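Local coordinates for protein galectin (Xenopus laevis, PDB 3WUC) that probably binds lactose and related beta-galactosides as a skin lectin of the galectin family, and holds a galactose-containing glycan in this crystal, at residues L46-N51 with L92-E97; I63-K68 with I100-P105. All blocks are in the same frame, centred on the assembly; numbering follows the deposited sequence. Where two conformers were deposited one is given.

Contact 1 (L46-N51 with L92-E97); sequences LICHCN and LIFDFE. With GAL (beta-D-galactopyranose), chain D.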
# COMPACT_ATOMS: atom_id res chain seq x y z
N LEU B 46 -3.55 26.74 8.08
CA LEU B 46 -3.69 25.74 6.97
C LEU B 46 -3.08 26.30 5.70
O LEU B 46 -3.49 27.32 5.18
CB LEU B 46 -5.09 25.33 6.80
CG LEU B 46 -5.92 24.76 7.99
CD1 LEU B 46 -7.36 24.46 7.74
CD2 LEU B 46 -5.12 23.53 8.49
N ILE B 47 -2.10 25.60 5.13
CA ILE B 47 -1.56 25.96 3.82
C ILE B 47 -2.47 25.40 2.73
O ILE B 47 -2.46 26.02 1.64
CB ILE B 47 -0.08 25.49 3.61
CG1 ILE B 47 0.63 26.23 2.53
CG2 ILE B 47 0.04 23.96 3.49
CD1 ILE B 47 0.93 27.67 2.91
N CYS B 48 -3.21 24.33 3.00
CA CYS B 48 -4.16 23.84 2.03
C CYS B 48 -5.32 23.16 2.71
O CYS B 48 -5.15 22.13 3.35
CB CYS B 48 -3.44 22.90 1.06
SG CYS B 48 -4.56 22.35 -0.30
N HIS B 49 -6.50 23.75 2.60
CA HIS B 49 -7.77 23.15 2.97
C HIS B 49 -8.44 22.72 1.68
O HIS B 49 -8.69 23.58 0.86
CB HIS B 49 -8.63 24.22 3.66
CG HIS B 49 -10.10 23.93 3.82
ND1 HIS B 49 -10.63 23.01 4.70
CD2 HIS B 49 -11.19 24.55 3.29
CE1 HIS B 49 -11.94 23.06 4.69
NE2 HIS B 49 -12.30 24.00 3.85
N CYS B 50 -8.60 21.41 1.45
CA CYS B 50 -9.15 20.85 0.19
C CYS B 50 -10.50 20.30 0.56
O CYS B 50 -10.62 19.33 1.26
CB CYS B 50 -8.21 19.75 -0.28
SG CYS B 50 -8.82 18.94 -1.76
N ASN B 51 -11.54 20.98 0.06
CA ASN B 51 -12.85 20.80 0.51
C ASN B 51 -13.87 20.49 -0.63
O ASN B 51 -14.62 21.35 -1.09
CB ASN B 51 -13.31 22.02 1.31
CG ASN B 51 -14.67 21.87 2.03
OD1 ASN B 51 -15.37 22.94 2.16
ND2 ASN B 51 -15.10 20.67 2.45
N LEU B 92 -6.54 11.24 -2.42
CA LEU B 92 -5.99 12.53 -2.77
C LEU B 92 -4.51 12.52 -2.47
O LEU B 92 -4.11 12.01 -1.41
CB LEU B 92 -6.71 13.66 -1.96
CG LEU B 92 -8.21 13.90 -2.29
CD1 LEU B 92 -8.85 14.81 -1.23
CD2 LEU B 92 -8.25 14.63 -3.61
N ILE B 93 -3.70 13.03 -3.37
CA ILE B 93 -2.25 13.07 -3.18
C ILE B 93 -1.84 14.55 -3.23
O ILE B 93 -2.26 15.30 -4.09
CB ILE B 93 -1.50 12.23 -4.24
CG1 ILE B 93 -1.96 10.81 -4.09
CG2 ILE B 93 -0.05 12.37 -4.02
CD1 ILE B 93 -1.41 9.96 -5.22
N PHE B 94 -1.01 14.98 -2.29
CA PHE B 94 -0.56 16.38 -2.21
C PHE B 94 0.94 16.43 -2.35
O PHE B 94 1.63 15.87 -1.51
CB PHE B 94 -0.99 17.00 -0.87
CG PHE B 94 -2.47 16.95 -0.60
CD1 PHE B 94 -3.11 15.87 -0.12
CD2 PHE B 94 -3.23 18.08 -0.91
CE1 PHE B 94 -4.48 15.80 0.09
CE2 PHE B 94 -4.63 18.05 -0.66
CZ PHE B 94 -5.21 16.97 -0.18
N ASP B 95 1.44 17.09 -3.36
CA ASP B 95 2.88 17.28 -3.58
C ASP B 95 3.25 18.61 -2.94
O ASP B 95 2.72 19.63 -3.32
CB ASP B 95 3.21 17.43 -5.08
CG ASP B 95 2.98 16.25 -5.88
OD1 ASP B 95 2.82 15.17 -5.26
OD2 ASP B 95 2.95 16.43 -7.16
N PHE B 96 4.08 18.61 -1.91
CA PHE B 96 4.46 19.83 -1.25
C PHE B 96 5.68 20.47 -1.90
O PHE B 96 6.78 19.89 -1.90
CB PHE B 96 4.72 19.48 0.17
CG PHE B 96 5.07 20.64 1.08
CD1 PHE B 96 4.60 21.89 0.85
CD2 PHE B 96 5.82 20.39 2.20
CE1 PHE B 96 4.93 22.97 1.73
CE2 PHE B 96 6.15 21.39 3.12
CZ PHE B 96 5.69 22.71 2.89
N GLU B 97 5.46 21.68 -2.49
CA GLU B 97 6.50 22.49 -3.10
C GLU B 97 6.04 23.92 -2.83
O GLU B 97 4.94 24.15 -2.25
CB GLU B 97 6.63 22.20 -4.61
CG GLU B 97 6.93 20.75 -4.94
CD GLU B 97 8.34 20.30 -4.66
OE1 GLU B 97 9.14 21.12 -4.19
OE2 GLU B 97 8.66 19.10 -4.88
C1 GAL D . -16.48 28.24 4.95
C2 GAL D . -16.74 26.94 5.66
C3 GAL D . -15.46 26.36 6.21
C4 GAL D . -14.42 26.30 5.10
C5 GAL D . -14.30 27.70 4.46
C6 GAL D . -13.29 27.66 3.33
O2 GAL D . -17.61 27.25 6.78
O3 GAL D . -15.69 25.16 6.89
O4 GAL D . -14.75 25.26 4.15
O5 GAL D . -15.56 28.05 3.92
O6 GAL D . -13.20 28.90 2.64
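The Phe94 ring presents its edge to Cys50: CE2 lies 4.0 Å from Cys50 CB, which sits in the plane of the ring. Cys48 SG approaches the same corner obliquely, 4.3 Å from Phe94 CE2, a sulfur-aromatic contact. The sulfur of Cys50 reaches past the ring to Leu92, SG to CD1 4.2 Å. It stands anti to the backbone N (chi1 177°), which carries it out from its strand to the Leu92 methyl. The thiols suit the middle of the sandwich, being compact, weakly polar and content among hydrocarbon, while the broad ring of Phe94 spans much of the gap between strands whose axes pass 10.9 Å apart.

His49 and Asn51 point the other way, into the sugar site. Galactose O4 lies at the edge of the imidazole, near its plane, where His49 NE2 and GAL O4 share a hydrogen bond of 2.8 Å. Its ND1 is bonded to Asp38, which helps set the rotation of the ring, and Trp73 meets it with planes at about 45°. Asn51 OD1 accepts from Arg34 and Arg53, both of which also bond the galactose, so this amide helps position two sugar-binding side chains.

The two strands run nearly antiparallel, at 158°, in opposite sheets of the galectin beta-sandwich. Strand 45-53, with a classic bulge at Ile47 and Cys48 against Leu39, lies between strands 36-39 and 62-69; strand 89-96 lies between 20-28 and 99-103.

Contact 2 (I63-K68 with I100-P105); sequences IVLNSK and ITVHLP. With GAL (beta-D-galactopyranose), chain D.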
# COMPACT_ATOMS: atom_id res chain seq x y z
N ILE B 63 -15.07 21.66 -5.89
CA ILE B 63 -13.96 21.67 -4.93
C ILE B 63 -13.66 23.10 -4.55
O ILE B 63 -13.33 23.96 -5.40
CB ILE B 63 -12.71 20.97 -5.47
CG1 ILE B 63 -13.05 19.58 -5.94
CG2 ILE B 63 -11.67 20.89 -4.39
CD1 ILE B 63 -11.91 18.83 -6.60
N VAL B 64 -13.67 23.38 -3.21
CA VAL B 64 -13.18 24.61 -2.65
C VAL B 64 -11.82 24.37 -2.03
O VAL B 64 -11.71 23.42 -1.19
CB VAL B 64 -14.18 25.17 -1.62
CG1 VAL B 64 -13.57 26.28 -0.80
CG2 VAL B 64 -15.43 25.70 -2.32
N LEU B 65 -10.82 25.14 -2.44
CA LEU B 65 -9.52 25.17 -1.77
C LEU B 65 -9.34 26.53 -1.08
O LEU B 65 -9.72 27.59 -1.59
CB LEU B 65 -8.36 24.92 -2.71
CG LEU B 65 -8.33 23.67 -3.58
CD1 LEU B 65 -7.09 23.81 -4.39
CD2 LEU B 65 -8.39 22.31 -2.84
N ASN B 66 -8.72 26.50 0.11
CA ASN B 66 -8.40 27.78 0.73
C ASN B 66 -7.21 27.56 1.64
O ASN B 66 -6.75 26.44 1.79
CB ASN B 66 -9.62 28.31 1.54
CG ASN B 66 -9.64 29.83 1.63
OD1 ASN B 66 -8.65 30.52 1.37
ND2 ASN B 66 -10.82 30.33 2.08
N SER B 67 -6.73 28.66 2.19
CA SER B 67 -5.75 28.65 3.27
C SER B 67 -6.36 29.34 4.48
O SER B 67 -7.33 30.04 4.40
CB SER B 67 -4.53 29.39 2.80
OG SER B 67 -4.83 30.69 2.28
N LYS B 68 -5.72 29.13 5.63
CA LYS B 68 -6.28 29.77 6.86
C LYS B 68 -5.03 30.24 7.63
O LYS B 68 -3.98 29.54 7.72
CB LYS B 68 -6.99 28.73 7.70
CG LYS B 68 -7.96 29.34 8.67
CD LYS B 68 -8.76 28.30 9.44
CE LYS B 68 -10.03 28.88 10.06
NZ LYS B 68 -10.73 27.98 10.98
N ILE B 100 1.91 23.97 -4.18
CA ILE B 100 1.33 22.64 -3.87
C ILE B 100 0.63 22.15 -5.09
O ILE B 100 0.00 22.94 -5.84
CB ILE B 100 0.45 22.72 -2.63
CG1 ILE B 100 1.37 23.08 -1.46
CG2 ILE B 100 -0.34 21.41 -2.37
CD1 ILE B 100 0.63 23.44 -0.18
N THR B 101 0.75 20.84 -5.38
CA THR B 101 -0.05 20.22 -6.38
C THR B 101 -1.05 19.24 -5.72
O THR B 101 -0.59 18.30 -5.06
CB THR B 101 0.77 19.49 -7.47
OG1 THR B 101 1.67 20.42 -8.13
CG2 THR B 101 -0.18 18.95 -8.50
N VAL B 102 -2.34 19.46 -5.88
CA VAL B 102 -3.39 18.54 -5.42
C VAL B 102 -3.71 17.59 -6.61
O VAL B 102 -4.22 18.07 -7.65
CB VAL B 102 -4.68 19.19 -4.95
CG1 VAL B 102 -5.63 18.19 -4.37
CG2 VAL B 102 -4.32 20.38 -3.98
N HIS B 103 -3.30 16.32 -6.50
CA HIS B 103 -3.62 15.28 -7.49
C HIS B 103 -4.96 14.68 -7.18
O HIS B 103 -5.16 13.96 -6.19
CB HIS B 103 -2.59 14.17 -7.49
CG HIS B 103 -1.24 14.59 -7.93
ND1 HIS B 103 -0.84 14.55 -9.25
CD2 HIS B 103 -0.23 15.19 -7.25
CE1 HIS B 103 0.40 14.99 -9.35
NE2 HIS B 103 0.80 15.38 -8.15
N LEU B 104 -5.93 14.95 -8.02
CA LEU B 104 -7.21 14.40 -7.92
C LEU B 104 -7.25 12.93 -8.47
O LEU B 104 -6.42 12.65 -9.38
CB LEU B 104 -8.22 15.27 -8.70
CG LEU B 104 -8.31 16.78 -8.34
CD1 LEU B 104 -9.29 17.47 -9.17
CD2 LEU B 104 -8.65 16.89 -6.85
N PRO B 105 -8.24 12.13 -8.03
CA PRO B 105 -8.20 10.68 -8.41
C PRO B 105 -8.59 10.46 -9.86
O PRO B 105 -8.35 9.33 -10.34
CB PRO B 105 -9.12 9.96 -7.42
CG PRO B 105 -10.03 11.09 -6.96
CD PRO B 105 -9.23 12.37 -6.98
C1 GAL D . -16.48 28.24 4.95
C2 GAL D . -16.74 26.94 5.66
C3 GAL D . -15.46 26.36 6.21
C4 GAL D . -14.42 26.30 5.10
C5 GAL D . -14.30 27.70 4.46
C6 GAL D . -13.29 27.66 3.33
O2 GAL D . -17.61 27.25 6.78
O3 GAL D . -15.69 25.16 6.89
O4 GAL D . -14.75 25.26 4.15
O5 GAL D . -15.56 28.05 3.92
O6 GAL D . -13.20 28.90 2.64
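Ile63 and Leu104 are brought together by matching first torsions: Ile63 CG1 (chi1 -53°) and Leu104 CG (chi1 -56°) each stand anti to their own carbonyl carbon, and both chains then extend across the core of the galectin beta-sandwich to meet tip to tip. Ile63 CD1 rests 3.8 Å from Leu104 CD2, with the other methyl of Leu104 almost as close. In the conformer given, Leu65 CD1 lies 4.4 Å from Val102 CG2. Branched aliphatic side chains are long and apolar enough to meet across CA atoms 9.7 Å (Leu65 CA to Val102 CA) and 10.4 Å (Ile63 CA to Leu104 CA) apart. Ile110 touches Leu104, while Phe82 and Phe84 pack on Ile63.

The opposite side of strand 62-69 serves the sugar. Asn66 is suited to this place because its amide can donate and accept at once. ND2 gives a hydrogen bond to the backbone O of Asp74, and OD1 accepts from the backbone N of Ser67 (2.8 Å) in a bond of strained geometry, the donor tilted from the carbonyl plane; together the two help to orient the amide. Asn66 ND2 also donates to GAL O6 over 2.8 Å in a nearly straight bond, 168° at the hydrogen.

Among the contacting segments, 46-51 comes first from the N terminus, then 63-68 beside it in the sugar-binding sheet, and later 92-97 and 100-105 as neighbours in the facing sheet. Contact 1 closes a loop of 40 residues at 92-97, contact 2 one of 31 at 100-105; the loops cross rather than nest, since their segments alternate along the chain. Together they join two adjacent antiparallel pairs face to face. The pairs are also stitched within their own sheets, by Asn51 N to Val64 O (2.7 Å) and, at the outer surface, Asp95 OD2 to His103 NE2 (2.6 Å). Both contacts back one galactose site.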